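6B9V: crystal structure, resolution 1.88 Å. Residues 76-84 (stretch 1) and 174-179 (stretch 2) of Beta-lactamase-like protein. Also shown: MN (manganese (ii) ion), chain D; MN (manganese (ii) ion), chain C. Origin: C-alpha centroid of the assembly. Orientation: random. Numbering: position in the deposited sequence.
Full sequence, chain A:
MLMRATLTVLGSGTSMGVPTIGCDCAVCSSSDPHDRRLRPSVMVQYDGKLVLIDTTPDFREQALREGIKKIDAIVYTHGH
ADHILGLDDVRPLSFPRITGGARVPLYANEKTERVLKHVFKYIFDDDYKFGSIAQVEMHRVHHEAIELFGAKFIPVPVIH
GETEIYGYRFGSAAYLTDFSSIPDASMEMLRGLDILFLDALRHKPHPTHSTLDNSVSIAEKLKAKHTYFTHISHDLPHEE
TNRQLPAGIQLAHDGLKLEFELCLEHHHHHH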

ATOM      1  N   TYR A  76      -4.049 -12.757 -11.662  1.00 14.99           N
ATOM      2  CA  TYR A  76      -3.170 -13.031 -10.523  1.00 14.77           C
ATOM      3  C   TYR A  76      -2.205 -14.199 -10.730  1.00 14.05           C
ATOM      4  O   TYR A  76      -2.601 -15.260 -11.229  1.00 17.57           O
ATOM      5  CB  TYR A  76      -4.007 -13.304  -9.266  1.00 16.03           C
ATOM      6  CG  TYR A  76      -4.614 -12.032  -8.710  1.00 18.79           C
ATOM      7  CD1 TYR A  76      -5.891 -11.632  -9.082  1.00 15.91           C
ATOM      8  CD2 TYR A  76      -3.898 -11.225  -7.839  1.00 16.50           C
ATOM      9  CE1 TYR A  76      -6.453 -10.453  -8.587  1.00 18.12           C
ATOM     10  CE2 TYR A  76      -4.438 -10.049  -7.346  1.00 13.64           C
ATOM     11  CZ  TYR A  76      -5.729  -9.674  -7.712  1.00 18.21           C
ATOM     12  OH  TYR A  76      -6.282  -8.499  -7.227  1.00 16.53           O
ATOM     13  N   THR A  77      -0.952 -14.011 -10.306  1.00 14.88           N
ATOM     14  CA  THR A  77       0.008 -15.123 -10.262  1.00 18.29           C
ATOM     15  C   THR A  77      -0.234 -16.033  -9.039  1.00 17.35           C
ATOM     16  O   THR A  77      -0.208 -17.269  -9.155  1.00 16.80           O
ATOM     17  CB  THR A  77       1.470 -14.612 -10.231  1.00 15.70           C
ATOM     18  OG1 THR A  77       1.660 -13.780  -9.080  1.00 15.88           O
ATOM     19  CG2 THR A  77       1.803 -13.827 -11.497  1.00 16.66           C
ATOM     20  N   HIS A  78      -0.471 -15.418  -7.872  1.00 14.67           N
ATOM     21  CA  HIS A  78      -0.708 -16.152  -6.630  1.00 16.02           C
ATOM     22  C   HIS A  78      -1.155 -15.190  -5.535  1.00 13.60           C
ATOM     23  O   HIS A  78      -1.285 -13.987  -5.779  1.00 17.88           O
ATOM     24  CB  HIS A  78       0.539 -16.947  -6.163  1.00 16.38           C
ATOM     25  CG  HIS A  78       1.714 -16.102  -5.764  1.00 15.56           C
ATOM     26  ND1 HIS A  78       2.249 -15.122  -6.582  1.00 16.56           N
ATOM     27  CD2 HIS A  78       2.511 -16.130  -4.664  1.00 13.28           C
ATOM     28  CE1 HIS A  78       3.294 -14.577  -5.996  1.00 14.46           C
ATOM     29  NE2 HIS A  78       3.477 -15.167  -4.827  1.00 16.36           N
ATOM     30  N   GLY A  79      -1.365 -15.724  -4.335  1.00 17.48           N
ATOM     31  CA  GLY A  79      -2.062 -14.993  -3.281  1.00 17.03           C
ATOM     32  C   GLY A  79      -1.260 -14.369  -2.154  1.00 20.74           C
ATOM     33  O   GLY A  79      -1.846 -13.900  -1.167  1.00 21.33           O
ATOM     34  N   HIS A  80       0.066 -14.357  -2.281  1.00 17.46           N
ATOM     35  CA  HIS A  80       0.913 -13.709  -1.284  1.00 16.66           C
ATOM     36  C   HIS A  80       0.614 -12.215  -1.186  1.00 18.33           C
ATOM     37  O   HIS A  80       0.173 -11.591  -2.144  1.00 16.32           O
ATOM     38  CB  HIS A  80       2.399 -13.944  -1.602  1.00 15.39           C
ATOM     39  CG  HIS A  80       2.869 -15.320  -1.239  1.00 18.90           C
ATOM     40  ND1 HIS A  80       4.036 -15.870  -1.726  1.00 19.00           N
ATOM     41  CD2 HIS A  80       2.321 -16.254  -0.430  1.00 25.80           C
ATOM     42  CE1 HIS A  80       4.182 -17.091  -1.235  1.00 23.95           C
ATOM     43  NE2 HIS A  80       3.155 -17.347  -0.447  1.00 24.93           N
ATOM     44  N   ALA A  81       0.842 -11.658  -0.003  1.00 18.21           N
ATOM     45  CA  ALA A  81       0.464 -10.281   0.298  1.00 18.81           C
ATOM     46  C   ALA A  81       1.036  -9.239  -0.664  1.00 16.84           C
ATOM     47  O   ALA A  81       0.333  -8.272  -1.030  1.00 15.75           O
ATOM     48  CB  ALA A  81       0.872  -9.950   1.728  1.00 20.58           C
ATOM     49  N   ASP A  82       2.295  -9.426  -1.077  1.00 15.59           N
ATOM     50  CA  ASP A  82       2.928  -8.464  -1.966  1.00 19.77           C
ATOM     51  C   ASP A  82       2.322  -8.478  -3.376  1.00 12.23           C
ATOM     52  O   ASP A  82       2.677  -7.622  -4.201  1.00 13.72           O
ATOM     53  CB  ASP A  82       4.465  -8.670  -2.030  1.00 10.59           C
ATOM     54  CG  ASP A  82       4.887 -10.122  -2.302  1.00 16.23           C
ATOM     55  OD1 ASP A  82       4.332 -11.068  -1.710  1.00 16.05           O
ATOM     56  OD2 ASP A  82       5.830 -10.295  -3.099  1.00 15.90           O
ATOM     57  N   HIS A  83       1.388  -9.397  -3.628  1.00 14.06           N
ATOM     58  CA  HIS A  83       0.742  -9.520  -4.938  1.00 15.97           C
ATOM     59  C   HIS A  83      -0.762  -9.226  -4.897  1.00 13.08           C
ATOM     60  O   HIS A  83      -1.400  -9.132  -5.943  1.00 13.39           O
ATOM     61  CB  HIS A  83       0.987 -10.934  -5.502  1.00 13.52           C
ATOM     62  CG  HIS A  83       2.443 -11.255  -5.655  1.00 13.66           C
ATOM     63  ND1 HIS A  83       3.105 -11.139  -6.860  1.00 14.93           N
ATOM     64  CD2 HIS A  83       3.382 -11.603  -4.740  1.00 17.49           C
ATOM     65  CE1 HIS A  83       4.383 -11.429  -6.686  1.00 15.38           C
ATOM     66  NE2 HIS A  83       4.574 -11.728  -5.413  1.00 20.61           N
ATOM     67  N   ILE A  84      -1.328  -9.086  -3.701  1.00 12.59           N
ATOM     68  CA  ILE A  84      -2.788  -8.893  -3.592  1.00 11.69           C
ATOM     69  C   ILE A  84      -3.235  -7.681  -2.768  1.00 17.35           C
ATOM     70  O   ILE A  84      -4.356  -7.202  -2.976  1.00 16.37           O
ATOM     71  CB  ILE A  84      -3.510 -10.142  -2.991  1.00 13.44           C
ATOM     72  CG1 ILE A  84      -3.176 -10.335  -1.505  1.00 15.47           C
ATOM     73  CG2 ILE A  84      -3.212 -11.405  -3.815  1.00 14.13           C
ATOM     74  CD1 ILE A  84      -4.129 -11.283  -0.765  1.00 18.54           C
TER
HETATM   75 MN    MN D 302       5.150 -15.256  -3.332  1.00 16.40          MN
HETATM   76 MN    MN C 301       6.373 -12.114  -4.244  1.00 14.95          MN
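Stretch 2, residues 174-179: AYLTDF

Stretch 2 enters as a β-strand, extended at Ala 174 and Tyr 175, and gives way to loop by Thr 177; it meets the metal-binding segment of stretch 1, a loop that runs into a weakly bonded helix at about 81-84, with no hydrogen bond across the interface. The CA atoms of Thr 77 and Thr 177 come nearest, 7.8 Å apart, so side chains rather than backbones make the contact. Tyr 175 and Thr 177 point toward stretch 1 while Leu 176 between them points away, the alternation typical of extended chain. Two manganese ions, both bound by Asp 178, link the stretches, and packing beside them adds to the contact.

Asp 178 joins the two metal sites. Its backbone adopts positive phi and psi (55/57), and its chi1 of -67° (m) carries the carboxylate to the metals. Asp 178 OD1 bridges them, 2.4 Å from MN of chain D and 2.2 Å from MN of chain C; a carboxylate oxygen suits this role because its negative charge can be shared by two cations. Thr 177 OG1 donates to Asp 178 OD2 at 2.8 Å, although the position of that oxygen is less certain.

From stretch 1, His 78 NE2 (2.2 Å) and His 80 ND1 (2.0 Å) bind the chain D ion, while Asp 82 OD2 and His 83 NE2, each at 2.2 Å, bind the chain C ion. His 78, chi1 66° (p), donates a hydrogen bond from ND1 to Thr 77 OG1 (2.9 Å), leaving NE2 for manganese. Asp 82, chi1 50° (p), and His 83, chi1 -59° (m), bring their ligand atoms to one ion from adjacent positions.

Beside the metals, Thr 77 in rotamer p packs its methyl CG2 against Thr 177 CG2 (4.1 Å) and the edge of the Tyr 175 ring at CE2 (4.3 Å). Tyr 175, chi1 -179° (t), extends its hydroxyl to a water, 2.8 Å from Tyr 175 OH, which also accepts a weak hydrogen bond from His 83 ND1 at 3.4 Å.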

ATOM      1  N   ALA A 174       6.478 -13.304 -21.905  1.00 16.27           N
ATOM      2  CA  ALA A 174       6.083 -14.142 -20.777  1.00 15.29           C
ATOM      3  C   ALA A 174       6.565 -13.534 -19.463  1.00 17.24           C
ATOM      4  O   ALA A 174       7.626 -12.909 -19.380  1.00 16.38           O
ATOM      5  CB  ALA A 174       6.603 -15.579 -20.936  1.00 14.62           C
ATOM      6  N   TYR A 175       5.756 -13.714 -18.434  1.00 15.71           N
ATOM      7  CA  TYR A 175       6.010 -13.113 -17.141  1.00 13.86           C
ATOM      8  C   TYR A 175       5.944 -14.195 -16.077  1.00 15.65           C
ATOM      9  O   TYR A 175       4.876 -14.765 -15.820  1.00 14.83           O
ATOM     10  CB  TYR A 175       4.990 -12.011 -16.865  1.00 13.99           C
ATOM     11  CG  TYR A 175       5.186 -11.316 -15.540  1.00 17.52           C
ATOM     12  CD1 TYR A 175       6.179 -10.363 -15.378  1.00 11.05           C
ATOM     13  CD2 TYR A 175       4.370 -11.616 -14.449  1.00 14.58           C
ATOM     14  CE1 TYR A 175       6.359  -9.703 -14.146  1.00 10.61           C
ATOM     15  CE2 TYR A 175       4.549 -10.972 -13.221  1.00 16.83           C
ATOM     16  CZ  TYR A 175       5.541 -10.018 -13.083  1.00 13.72           C
ATOM     17  OH  TYR A 175       5.720  -9.369 -11.864  1.00 15.28           O
ATOM     18  N   LEU A 176       7.087 -14.481 -15.464  1.00 13.42           N
ATOM     19  CA  LEU A 176       7.187 -15.529 -14.447  1.00 15.02           C
ATOM     20  C   LEU A 176       7.870 -15.008 -13.197  1.00 20.88           C
ATOM     21  O   LEU A 176       9.075 -14.790 -13.200  1.00 25.66           O
ATOM     22  CB  LEU A 176       7.989 -16.729 -14.954  1.00 20.15           C
ATOM     23  CG  LEU A 176       7.275 -17.807 -15.767  1.00 18.90           C
ATOM     24  CD1 LEU A 176       6.859 -17.286 -17.111  1.00 26.11           C
ATOM     25  CD2 LEU A 176       8.222 -18.994 -15.908  1.00 32.27           C
ATOM     26  N   THR A 177       7.125 -14.846 -12.122  1.00 16.04           N
ATOM     27  CA  THR A 177       7.731 -14.351 -10.887  1.00 16.67           C
ATOM     28  C   THR A 177       7.511 -15.360  -9.768  1.00 15.14           C
ATOM     29  O   THR A 177       6.698 -16.278  -9.919  1.00 15.70           O
ATOM     30  CB  THR A 177       7.156 -12.970 -10.496  1.00 20.87           C
ATOM     31  OG1 THR A 177       7.850 -12.477  -9.343  1.00 18.45           O
ATOM     32  CG2 THR A 177       5.649 -13.062 -10.208  1.00 14.22           C
ATOM     33  N   ASP A 178       8.245 -15.200  -8.659  1.00 11.90           N
ATOM     34  CA  ASP A 178       8.048 -16.029  -7.466  1.00 16.39           C
ATOM     35  C   ASP A 178       8.137 -17.526  -7.764  1.00 21.49           C
ATOM     36  O   ASP A 178       7.199 -18.286  -7.499  1.00 18.24           O
ATOM     37  CB  ASP A 178       6.697 -15.725  -6.805  1.00 15.58           C
ATOM     38  CG  ASP A 178       6.632 -14.316  -6.199  1.00 15.04           C
ATOM     39  OD1 ASP A 178       6.566 -14.185  -4.955  1.00 15.71           O
ATOM     40  OD2 ASP A 178       6.649 -13.356  -6.974  1.00 16.09           O
ATOM     41  N   PHE A 179       9.249 -17.962  -8.334  1.00 15.53           N
ATOM     42  CA  PHE A 179       9.446 -19.400  -8.478  1.00 17.07           C
ATOM     43  C   PHE A 179      10.810 -19.774  -7.962  1.00 15.31           C
ATOM     44  O   PHE A 179      11.755 -18.964  -8.023  1.00 15.18           O
ATOM     45  CB  PHE A 179       9.302 -19.865  -9.938  1.00 16.86           C
ATOM     46  CG  PHE A 179      10.374 -19.339 -10.856  1.00 16.84           C
ATOM     47  CD1 PHE A 179      11.596 -19.995 -10.978  1.00 17.65           C
ATOM     48  CD2 PHE A 179      10.156 -18.192 -11.607  1.00 21.60           C
ATOM     49  CE1 PHE A 179      12.592 -19.500 -11.816  1.00 16.62           C
ATOM     50  CE2 PHE A 179      11.139 -17.696 -12.460  1.00 18.41           C
ATOM     51  CZ  PHE A 179      12.367 -18.342 -12.551  1.00 16.13           C
TER
HETATM   52  O   HOH W   1       3.807  -9.790  -9.879  1.00 19.48           O